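Local atomic coordinates of ARF GTPase-activating protein GIT1 (Rattus norvegicus, PDB entry 6IUH), a protein that probably stimulates GTP hydrolysis by ARF GTPases and, through its C-terminal PBD domain, binds liprin-alpha-2, with a role in focal adhesion dynamics. Residues P8-S12 against S58-K62; N26-L30 against C45-I49; F42-S46 against C87-V91; R82-C87 against Q107-C111. The contacts are given in a common frame with arbitrary orientation. Numbering follows the deposited sequence.

Contact 1 (P8-S12 against S58-K62); sequences PGLPS and SLFPK
Two loops run antiparallel past each other, P8-S12 leading into helix 13-35 and S58-K62 following helix 42-57. The CA register pairs Pro-8 with Pro-61 (5.5 Å), Leu-10 with Phe-60 (6.0 Å) and Pro-11 with Leu-59 (5.8 Å). Leu-10 (-75/136) and Pro-11 (-71/163) hold the first segment extended; Ser-58 and Leu-59 keep helix-like angles before Phe-60 (-100/156) and Pro-61 (-57/152) extend. Pro-11, C-gamma endo, lays CG over one face of the Phe-60 ring, 4.0 Å from the centroid and 16° off the normal, a CH-pi contact; its CB meets Leu-59 CB (m, t) at 3.9 Å. Leu-10 (m, t) starts away from the partner, yet its CD2 reaches the ring edge at Phe-60 CE2, 3.9 Å. Phe-60 (chi1 -63°, chi2 87°) turns inward to Leu-73 and Leu-122. Pro-61, C-gamma exo, sets CD 3.3 Å from Gly-9 O and CB 4.4 Å from Pro-8 CB. Ser-12 (p) is the N-cap, its OG bonded to Asp-15 N. This is apolar loop packing closing one end of a four-helix bundle.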
loop_
_atom_site.group_PDB
_atom_site.type_symbol
_atom_site.label_atom_id
_atom_site.label_comp_id
_atom_site.label_asym_id
_atom_site.label_seq_id
_atom_site.Cartn_x
_atom_site.Cartn_y
_atom_site.Cartn_z
ATOM N N PRO A 8 9.363 2.312 -23.757
ATOM C CA PRO A 8 9.122 1.752 -22.424
ATOM C C PRO A 8 8.160 0.566 -22.444
ATOM O O PRO A 8 7.068 0.666 -23.003
ATOM C CB PRO A 8 8.514 2.930 -21.660
ATOM C CG PRO A 8 9.120 4.129 -22.303
ATOM C CD PRO A 8 9.260 3.782 -23.765
ATOM N N GLY A 9 8.572 -0.543 -21.839
ATOM C CA GLY A 9 7.728 -1.719 -21.724
ATOM C C GLY A 9 7.608 -2.169 -20.280
ATOM O O GLY A 9 7.623 -1.346 -19.365
ATOM N N LEU A 10 7.489 -3.476 -20.071
ATOM C CA LEU A 10 7.435 -4.020 -18.720
ATOM C C LEU A 10 8.811 -4.005 -18.065
ATOM O O LEU A 10 9.806 -4.361 -18.693
ATOM C CB LEU A 10 6.879 -5.445 -18.726
ATOM C CG LEU A 10 5.358 -5.588 -18.719
ATOM C CD1 LEU A 10 4.978 -7.051 -18.623
ATOM C CD2 LEU A 10 4.755 -4.807 -17.564
ATOM N N PRO A 11 8.866 -3.588 -16.793
ATOM C CA PRO A 11 10.113 -3.553 -16.024
ATOM C C PRO A 11 10.595 -4.952 -15.663
ATOM O O PRO A 11 9.814 -5.898 -15.738
ATOM C CB PRO A 11 9.724 -2.771 -14.770
ATOM C CG PRO A 11 8.273 -3.067 -14.604
ATOM C CD PRO A 11 7.714 -3.139 -15.993
ATOM N N SER A 12 11.859 -5.077 -15.274
ATOM C CA SER A 12 12.407 -6.368 -14.875
ATOM C C SER A 12 11.826 -6.815 -13.537
ATOM O O SER A 12 11.441 -5.984 -12.713
ATOM C CB SER A 12 13.932 -6.301 -14.786
ATOM O OG SER A 12 14.340 -5.414 -13.760
ATOM N N SER A 58 6.334 4.333 -11.595
ATOM C CA SER A 58 7.190 4.877 -12.647
ATOM C C SER A 58 7.972 3.792 -13.390
ATOM O O SER A 58 8.558 4.054 -14.439
ATOM C CB SER A 58 8.160 5.908 -12.063
ATOM O OG SER A 58 9.085 5.299 -11.180
ATOM N N LEU A 59 7.983 2.577 -12.845
ATOM C CA LEU A 59 8.630 1.446 -13.507
ATOM C C LEU A 59 7.868 1.033 -14.757
ATOM O O LEU A 59 8.428 0.426 -15.674
ATOM C CB LEU A 59 8.735 0.249 -12.563
ATOM C CG LEU A 59 9.701 0.325 -11.384
ATOM C CD1 LEU A 59 9.680 -0.996 -10.637
ATOM C CD2 LEU A 59 11.104 0.654 -11.864
ATOM N N PHE A 60 6.582 1.361 -14.780
ATOM C CA PHE A 60 5.694 0.948 -15.856
ATOM C C PHE A 60 5.480 2.092 -16.844
ATOM O O PHE A 60 5.655 3.257 -16.488
ATOM C CB PHE A 60 4.365 0.462 -15.271
ATOM C CG PHE A 60 4.504 -0.747 -14.387
ATOM C CD1 PHE A 60 4.794 -0.610 -13.037
ATOM C CD2 PHE A 60 4.359 -2.023 -14.910
ATOM C CE1 PHE A 60 4.927 -1.722 -12.224
ATOM C CE2 PHE A 60 4.492 -3.139 -14.103
ATOM C CZ PHE A 60 4.778 -2.989 -12.757
ATOM N N PRO A 61 5.126 1.761 -18.098
ATOM C CA PRO A 61 4.911 2.789 -19.122
ATOM C C PRO A 61 3.858 3.804 -18.701
ATOM O O PRO A 61 2.975 3.471 -17.910
ATOM C CB PRO A 61 4.434 1.986 -20.334
ATOM C CG PRO A 61 5.000 0.629 -20.130
ATOM C CD PRO A 61 4.977 0.402 -18.648
ATOM N N LYS A 62 3.964 5.024 -19.217
ATOM C CA LYS A 62 2.984 6.065 -18.933
ATOM C C LYS A 62 1.594 5.598 -19.349
ATOM O O LYS A 62 0.608 5.866 -18.665
ATOM C CB LYS A 62 3.362 7.365 -19.648
ATOM C CG LYS A 62 4.521 8.107 -18.996
ATOM C CD LYS A 62 5.437 8.752 -20.029
ATOM C CE LYS A 62 4.676 9.690 -20.954
ATOM N NZ LYS A 62 5.576 10.316 -21.964
#

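Contact 2 (N26-L30 against C45-I49); sequences NIQEL and CSEKI
Segments N26-L30 and C45-I49 are both fully helical and belong to consecutive helices that run antiparallel, their local axes 9.1 Å apart at closest approach with a signed crossing angle of -165°. Leu-30 sits level with Cys-45 (CA-CA 5.7 Å) and Asn-26 with Ile-49 (5.5 Å), one helical turn further on. Along the second helix, Cys-45 comes first. In the m rotamer it points at the partner, with CB 3.9 Å from Leu-30 CD1 and SG 4.1 Å from Glu-29 CG, while the Glu-29 carboxylate turns to a salt bridge with Arg-32. The Cys-45 carbonyl receives a hydrogen bond from a water (3.3 Å from Cys-45 O) that also donates to Asn-26 O at 2.7 Å. Lys-48 follows at the exposed margin, its CE 3.8 Å from Asn-26 OD1; a second water donates to Lys-48 O (2.9 Å) and accepts a weak hydrogen bond from Asn-26 ND2 (2.9 Å). Ile-49 (m, t) closes the walk. Its CD1 reaches between the side chains of the first helix, 3.6 Å from Leu-30 CD2 (t, p) and 4.0 Å from Ile-27 CG1, and its CG1 lies 3.6 Å from Asn-26 CB. Leu-83 and Ile-115 from the other two helices pack on Ile-49, so the pair forms one wall of an antiparallel four-helix bundle core.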
loop_
_atom_site.group_PDB
_atom_site.type_symbol
_atom_site.label_atom_id
_atom_site.label_comp_id
_atom_site.label_asym_id
_atom_site.label_seq_id
_atom_site.Cartn_x
_atom_site.Cartn_y
_atom_site.Cartn_z
ATOM N N ASN A 26 7.480 0.297 4.095
ATOM C CA ASN A 26 6.845 1.521 4.567
ATOM C C ASN A 26 5.427 1.271 5.068
ATOM O O ASN A 26 4.976 1.906 6.021
ATOM C CB ASN A 26 6.836 2.578 3.462
ATOM C CG ASN A 26 8.220 3.132 3.174
ATOM O OD1 ASN A 26 9.073 3.192 4.060
ATOM N ND2 ASN A 26 8.448 3.543 1.934
ATOM N N ILE A 27 4.725 0.346 4.423
ATOM C CA ILE A 27 3.411 -0.072 4.897
ATOM C C ILE A 27 3.541 -0.793 6.237
ATOM O O ILE A 27 2.727 -0.598 7.141
ATOM C CB ILE A 27 2.702 -0.982 3.880
ATOM C CG1 ILE A 27 2.277 -0.166 2.658
ATOM C CG2 ILE A 27 1.489 -1.657 4.511
ATOM C CD1 ILE A 27 1.613 -0.989 1.570
ATOM N N GLN A 28 4.580 -1.614 6.368
ATOM C CA GLN A 28 4.838 -2.316 7.622
ATOM C C GLN A 28 5.053 -1.335 8.773
ATOM O O GLN A 28 4.594 -1.564 9.892
ATOM C CB GLN A 28 6.055 -3.234 7.490
ATOM C CG GLN A 28 6.194 -4.232 8.625
ATOM C CD GLN A 28 5.108 -5.294 8.604
ATOM O OE1 GLN A 28 5.069 -6.141 7.710
ATOM N NE2 GLN A 28 4.217 -5.250 9.586
ATOM N N GLU A 29 5.749 -0.239 8.491
ATOM C CA GLU A 29 6.021 0.773 9.505
ATOM C C GLU A 29 4.742 1.515 9.883
ATOM O O GLU A 29 4.545 1.879 11.045
ATOM C CB GLU A 29 7.085 1.755 9.012
ATOM C CG GLU A 29 7.465 2.827 10.022
ATOM C CD GLU A 29 8.107 2.255 11.273
ATOM O OE1 GLU A 29 8.731 1.176 11.190
ATOM O OE2 GLU A 29 7.985 2.889 12.343
ATOM N N LEU A 30 3.875 1.732 8.899
ATOM C CA LEU A 30 2.578 2.357 9.142
ATOM C C LEU A 30 1.713 1.490 10.047
ATOM O O LEU A 30 1.070 1.988 10.969
ATOM C CB LEU A 30 1.850 2.620 7.824
ATOM C CG LEU A 30 0.411 3.122 7.947
ATOM C CD1 LEU A 30 0.371 4.468 8.655
ATOM C CD2 LEU A 30 -0.244 3.216 6.577
ATOM N N CYS A 45 4.496 8.673 7.573
ATOM C CA CYS A 45 4.441 7.311 7.048
ATOM C C CYS A 45 3.749 7.281 5.690
ATOM O O CYS A 45 4.233 6.645 4.756
ATOM C CB CYS A 45 3.724 6.370 8.019
ATOM S SG CYS A 45 4.742 5.803 9.403
ATOM N N SER A 46 2.621 7.977 5.584
ATOM C CA SER A 46 1.865 8.015 4.337
ATOM C C SER A 46 2.655 8.690 3.218
ATOM O O SER A 46 2.505 8.343 2.049
ATOM C CB SER A 46 0.529 8.732 4.538
ATOM O OG SER A 46 0.722 10.099 4.852
ATOM N N GLU A 47 3.496 9.653 3.580
ATOM C CA GLU A 47 4.315 10.344 2.594
ATOM C C GLU A 47 5.418 9.439 2.064
ATOM O O GLU A 47 5.739 9.474 0.876
ATOM C CB GLU A 47 4.914 11.620 3.189
ATOM C CG GLU A 47 3.899 12.731 3.380
ATOM C CD GLU A 47 3.220 13.120 2.081
ATOM O OE1 GLU A 47 3.909 13.164 1.041
ATOM O OE2 GLU A 47 1.997 13.375 2.100
ATOM N N LYS A 48 5.992 8.627 2.947
ATOM C CA LYS A 48 7.015 7.671 2.542
ATOM C C LYS A 48 6.394 6.572 1.687
ATOM O O LYS A 48 7.008 6.082 0.738
ATOM C CB LYS A 48 7.711 7.078 3.768
ATOM C CG LYS A 48 8.485 8.105 4.583
ATOM C CD LYS A 48 8.980 7.532 5.902
ATOM C CE LYS A 48 10.021 6.448 5.686
ATOM N NZ LYS A 48 10.559 5.936 6.978
ATOM N N ILE A 49 5.166 6.195 2.024
ATOM C CA ILE A 49 4.423 5.221 1.230
ATOM C C ILE A 49 4.072 5.798 -0.139
ATOM O O ILE A 49 4.299 5.158 -1.167
ATOM C CB ILE A 49 3.137 4.774 1.948
ATOM C CG1 ILE A 49 3.484 3.973 3.202
ATOM C CG2 ILE A 49 2.257 3.945 1.022
ATOM C CD1 ILE A 49 2.286 3.590 4.028
HETATM O O HOH W 1 9.844 5.752 0.586
HETATM O O HOH W 2 5.941 4.397 6.439
#

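Contact 3 (F42-S46 against C87-V91); sequences FVPCS and CRKTV
At one end of the bundle, the opening turn of helix 42-57 packs on the chain leaving helix 67-87. F42-S46 is helical; after Cys-87 a short 3-10 segment, 88-89, is followed by loop, with Thr-90 N bonded to Cys-87 O (3.1 Å). Val-43 and Cys-87 are closest in register, CA to CA 5.3 Å. Cys-87 (m) points its sulfur into the turn: SG lies 3.4 Å from Phe-42 O, 3.6 Å from Ser-46 CB and, in an oblique sulfur-aromatic contact, 5.4 Å from the Phe-42 ring centroid. Phe-42 (chi1 -83°) starts toward this segment, CB 3.7 Å from Thr-90 CG2, but its ring leads off among Leu-30, Leu-104 and Val-108. Val-43 (t) places CG2 3.1 Å from Cys-87 O and 3.7 Å from Val-91 CG2. A water accepts from Val-43 N (2.9 Å) and bridges to Thr-90 OG1 (2.6 Å). Ser-46 OG (p) donates to Val-43 O at 2.7 Å. The contact joins the start of helix 42-57 to the turn after helix 67-87 in a four-helix bundle.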
loop_
_atom_site.group_PDB
_atom_site.type_symbol
_atom_site.label_atom_id
_atom_site.label_comp_id
_atom_site.label_asym_id
_atom_site.label_seq_id
_atom_site.Cartn_x
_atom_site.Cartn_y
_atom_site.Cartn_z
ATOM N N PHE A 42 1.416 9.120 11.342
ATOM C CA PHE A 42 0.606 8.706 10.195
ATOM C C PHE A 42 0.916 9.512 8.933
ATOM O O PHE A 42 1.015 8.946 7.844
ATOM C CB PHE A 42 -0.886 8.807 10.521
ATOM C CG PHE A 42 -1.429 7.612 11.259
ATOM C CD1 PHE A 42 -0.578 6.713 11.880
ATOM C CD2 PHE A 42 -2.794 7.383 11.320
ATOM C CE1 PHE A 42 -1.077 5.612 12.556
ATOM C CE2 PHE A 42 -3.300 6.285 11.995
ATOM C CZ PHE A 42 -2.439 5.398 12.613
ATOM N N VAL A 43 1.072 10.825 9.076
ATOM C CA VAL A 43 1.380 11.676 7.925
ATOM C C VAL A 43 2.764 11.386 7.321
ATOM O O VAL A 43 2.864 11.185 6.110
ATOM C CB VAL A 43 1.275 13.178 8.285
ATOM C CG1 VAL A 43 1.858 14.040 7.174
ATOM C CG2 VAL A 43 -0.165 13.556 8.554
ATOM N N PRO A 44 3.834 11.354 8.144
ATOM C CA PRO A 44 5.119 11.040 7.505
ATOM C C PRO A 44 5.177 9.622 6.937
ATOM O O PRO A 44 5.839 9.409 5.920
ATOM C CB PRO A 44 6.134 11.214 8.641
ATOM C CG PRO A 44 5.347 11.066 9.888
ATOM C CD PRO A 44 4.002 11.643 9.582
ATOM N N CYS A 45 4.496 8.673 7.573
ATOM C CA CYS A 45 4.441 7.311 7.048
ATOM C C CYS A 45 3.749 7.281 5.690
ATOM O O CYS A 45 4.233 6.645 4.756
ATOM C CB CYS A 45 3.724 6.370 8.019
ATOM S SG CYS A 45 4.742 5.803 9.403
ATOM N N SER A 46 2.621 7.977 5.584
ATOM C CA SER A 46 1.865 8.015 4.337
ATOM C C SER A 46 2.655 8.690 3.218
ATOM O O SER A 46 2.505 8.343 2.049
ATOM C CB SER A 46 0.529 8.732 4.538
ATOM O OG SER A 46 0.722 10.099 4.852
ATOM N N CYS A 87 -4.783 10.439 6.367
ATOM C CA CYS A 87 -3.764 10.745 7.365
ATOM C C CYS A 87 -3.683 12.227 7.727
ATOM O O CYS A 87 -3.138 12.579 8.774
ATOM C CB CYS A 87 -2.400 10.255 6.886
ATOM S SG CYS A 87 -2.244 8.463 6.889
ATOM N N ARG A 88 -4.234 13.094 6.882
ATOM C CA ARG A 88 -4.214 14.529 7.162
ATOM C C ARG A 88 -5.055 14.889 8.386
ATOM O O ARG A 88 -4.998 16.017 8.873
ATOM C CB ARG A 88 -4.698 15.323 5.946
ATOM C CG ARG A 88 -3.724 15.318 4.778
ATOM C CD ARG A 88 -4.215 16.168 3.614
ATOM N NE ARG A 88 -4.207 17.594 3.925
ATOM C CZ ARG A 88 -5.299 18.319 4.136
ATOM N NH1 ARG A 88 -6.496 17.753 4.067
ATOM N NH2 ARG A 88 -5.196 19.612 4.412
ATOM N N LYS A 89 -5.829 13.931 8.887
ATOM C CA LYS A 89 -6.668 14.174 10.055
ATOM C C LYS A 89 -5.862 14.103 11.351
ATOM O O LYS A 89 -6.352 14.488 12.412
ATOM C CB LYS A 89 -7.826 13.174 10.100
ATOM C CG LYS A 89 -8.568 13.032 8.775
ATOM C CD LYS A 89 -9.738 12.067 8.890
ATOM C CE LYS A 89 -10.240 11.645 7.519
ATOM N NZ LYS A 89 -10.496 12.808 6.626
ATOM N N THR A 90 -4.626 13.616 11.266
ATOM C CA THR A 90 -3.770 13.515 12.447
ATOM C C THR A 90 -3.041 14.829 12.693
ATOM O O THR A 90 -2.393 15.009 13.726
ATOM C CB THR A 90 -2.732 12.377 12.322
ATOM O OG1 THR A 90 -1.775 12.691 11.304
ATOM C CG2 THR A 90 -3.413 11.064 11.987
ATOM N N VAL A 91 -3.159 15.749 11.741
ATOM C CA VAL A 91 -2.563 17.073 11.874
ATOM C C VAL A 91 -3.598 18.195 11.709
ATOM O O VAL A 91 -3.468 19.033 10.815
ATOM C CB VAL A 91 -1.423 17.274 10.845
ATOM C CG1 VAL A 91 -0.149 16.583 11.310
ATOM C CG2 VAL A 91 -1.839 16.760 9.472
HETATM O O HOH W 3 0.758 12.353 11.525
#

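Contact 4 (R82-C87 against Q107-C111); sequences RLQSEC and QVIQC
Cys-111 and Arg-82 bury the most surface where helix segments R82-C87 and Q107-C111 meet antiparallel, axes 9.0 Å apart and crossing at -162°. Cys-111 (m) faces Leu-83, the nearest residue in register (CA-CA 5.4 Å); CB meets Leu-83 CB at 3.6 Å and SG touches Arg-82 CD at 3.5 Å, lying over one face of the guanidinium. Arg-82, fully extended (chi1 to chi3 t), crosses the groove so that NH2 donates to both Gln-107 OE1 and Gln-110 OE1, each 2.9 Å away, near the guanidinium plane. A water accepts from Arg-82 NE (2.9 Å) and donates to Glu-86 OE2 (2.5 Å) and Gln-107 OE1 (2.8 Å), joining the three polar side chains at the interface margin. Val-108 (t) turns to the apolar side: CG1 is 3.7 Å from Leu-83 CD1 (t, p), and CG2 4.0 Å from Cys-87 SG. There Leu-30 of helix 13-35 packs on both Leu-83 and Val-108, and Ile-49 of helix 42-57 on Leu-83, while the neighbouring liprin-alpha-2 chain packs on Ile-109 and Gln-110 of helix 101-128.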
loop_
_atom_site.group_PDB
_atom_site.type_symbol
_atom_site.label_atom_id
_atom_site.label_comp_id
_atom_site.label_asym_id
_atom_site.label_seq_id
_atom_site.Cartn_x
_atom_site.Cartn_y
_atom_site.Cartn_z
ATOM N N ARG A 82 -5.969 8.047 -1.414
ATOM C CA ARG A 82 -6.964 7.892 -0.361
ATOM C C ARG A 82 -6.309 7.860 1.022
ATOM O O ARG A 82 -6.815 8.461 1.974
ATOM C CB ARG A 82 -7.782 6.621 -0.597
ATOM C CG ARG A 82 -8.919 6.401 0.384
ATOM C CD ARG A 82 -9.487 4.995 0.245
ATOM N NE ARG A 82 -10.274 4.608 1.413
ATOM C CZ ARG A 82 -10.585 3.352 1.719
ATOM N NH1 ARG A 82 -10.170 2.358 0.946
ATOM N NH2 ARG A 82 -11.305 3.091 2.803
ATOM N N LEU A 83 -5.184 7.156 1.128
ATOM C CA LEU A 83 -4.424 7.098 2.374
ATOM C C LEU A 83 -3.940 8.480 2.793
ATOM O O LEU A 83 -4.081 8.877 3.950
ATOM C CB LEU A 83 -3.227 6.155 2.232
ATOM C CG LEU A 83 -2.296 6.059 3.443
ATOM C CD1 LEU A 83 -3.033 5.467 4.629
ATOM C CD2 LEU A 83 -1.060 5.233 3.111
ATOM N N GLN A 84 -3.357 9.199 1.842
ATOM C CA GLN A 84 -2.858 10.547 2.087
ATOM C C GLN A 84 -3.976 11.444 2.603
ATOM O O GLN A 84 -3.764 12.266 3.497
ATOM C CB GLN A 84 -2.251 11.123 0.808
ATOM C CG GLN A 84 -1.338 12.315 1.018
ATOM C CD GLN A 84 -0.696 12.777 -0.275
ATOM O OE1 GLN A 84 -1.368 12.919 -1.296
ATOM N NE2 GLN A 84 0.612 13.000 -0.241
ATOM N N SER A 85 -5.168 11.277 2.035
ATOM C CA SER A 85 -6.334 12.049 2.451
ATOM C C SER A 85 -6.711 11.749 3.896
ATOM O O SER A 85 -7.047 12.649 4.662
ATOM C CB SER A 85 -7.526 11.758 1.538
ATOM O OG SER A 85 -7.268 12.177 0.208
ATOM N N GLU A 86 -6.655 10.475 4.258
ATOM C CA GLU A 86 -7.053 10.043 5.590
ATOM C C GLU A 86 -6.075 10.499 6.667
ATOM O O GLU A 86 -6.484 10.908 7.752
ATOM C CB GLU A 86 -7.197 8.520 5.622
ATOM C CG GLU A 86 -8.415 8.011 4.872
ATOM C CD GLU A 86 -9.712 8.350 5.582
ATOM O OE1 GLU A 86 -9.682 8.543 6.817
ATOM O OE2 GLU A 86 -10.761 8.424 4.908
ATOM N N CYS A 87 -4.783 10.439 6.367
ATOM C CA CYS A 87 -3.764 10.745 7.365
ATOM C C CYS A 87 -3.683 12.227 7.727
ATOM O O CYS A 87 -3.138 12.579 8.774
ATOM C CB CYS A 87 -2.400 10.255 6.886
ATOM S SG CYS A 87 -2.244 8.463 6.889
ATOM N N GLN A 107 -9.696 3.199 8.541
ATOM C CA GLN A 107 -9.612 3.699 7.174
ATOM C C GLN A 107 -8.182 3.632 6.645
ATOM O O GLN A 107 -7.955 3.273 5.490
ATOM C CB GLN A 107 -10.145 5.128 7.097
ATOM C CG GLN A 107 -11.647 5.232 7.325
ATOM C CD GLN A 107 -12.442 4.438 6.305
ATOM O OE1 GLN A 107 -12.206 4.541 5.102
ATOM N NE2 GLN A 107 -13.386 3.636 6.785
ATOM N N VAL A 108 -7.223 3.967 7.502
ATOM C CA VAL A 108 -5.815 3.949 7.123
ATOM C C VAL A 108 -5.352 2.537 6.741
ATOM O O VAL A 108 -4.704 2.348 5.710
ATOM C CB VAL A 108 -4.935 4.509 8.260
ATOM C CG1 VAL A 108 -3.474 4.155 8.047
ATOM C CG2 VAL A 108 -5.116 6.019 8.364
ATOM N N ILE A 109 -5.704 1.544 7.554
ATOM C CA ILE A 109 -5.306 0.166 7.272
ATOM C C ILE A 109 -6.002 -0.377 6.016
ATOM O O ILE A 109 -5.411 -1.153 5.263
ATOM C CB ILE A 109 -5.590 -0.760 8.480
ATOM C CG1 ILE A 109 -4.778 -0.300 9.694
ATOM C CG2 ILE A 109 -5.243 -2.207 8.148
ATOM C CD1 ILE A 109 -5.073 -1.073 10.958
ATOM N N GLN A 110 -7.244 0.039 5.776
ATOM C CA GLN A 110 -7.943 -0.336 4.541
ATOM C C GLN A 110 -7.165 0.130 3.308
ATOM O O GLN A 110 -6.986 -0.623 2.347
ATOM C CB GLN A 110 -9.356 0.254 4.503
ATOM C CG GLN A 110 -10.319 -0.301 5.539
ATOM C CD GLN A 110 -11.730 0.216 5.334
ATOM O OE1 GLN A 110 -12.074 0.691 4.252
ATOM N NE2 GLN A 110 -12.555 0.125 6.371
ATOM N N CYS A 111 -6.705 1.376 3.346
ATOM C CA CYS A 111 -5.909 1.939 2.260
ATOM C C CYS A 111 -4.627 1.156 2.019
ATOM O O CYS A 111 -4.293 0.836 0.878
ATOM C CB CYS A 111 -5.571 3.399 2.554
ATOM S SG CYS A 111 -7.004 4.475 2.590
HETATM O O HOH W 4 -11.380 6.531 3.351
#

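Contacts 2 and 4 are the buried helix-helix pairs, 13-35 with 42-57 and 67-87 with 101-128, and together they bring in all four helices; they meet in the core through Leu-30 on Val-108 and Ile-49 on Leu-83. Both place an apolar centre beside a polar margin, but contact 2 uses water there whereas contact 4 adds direct arginine-glutamine bonds. Contact 3, partly buried, shares Cys-45 and Ser-46 with contact 2 and Cys-87 with contact 4, linking the two pairs near one end of the bundle. Contact 1 lies at the surface, its centre about 30 Å from that of contact 3, and relies on proline packing between loops.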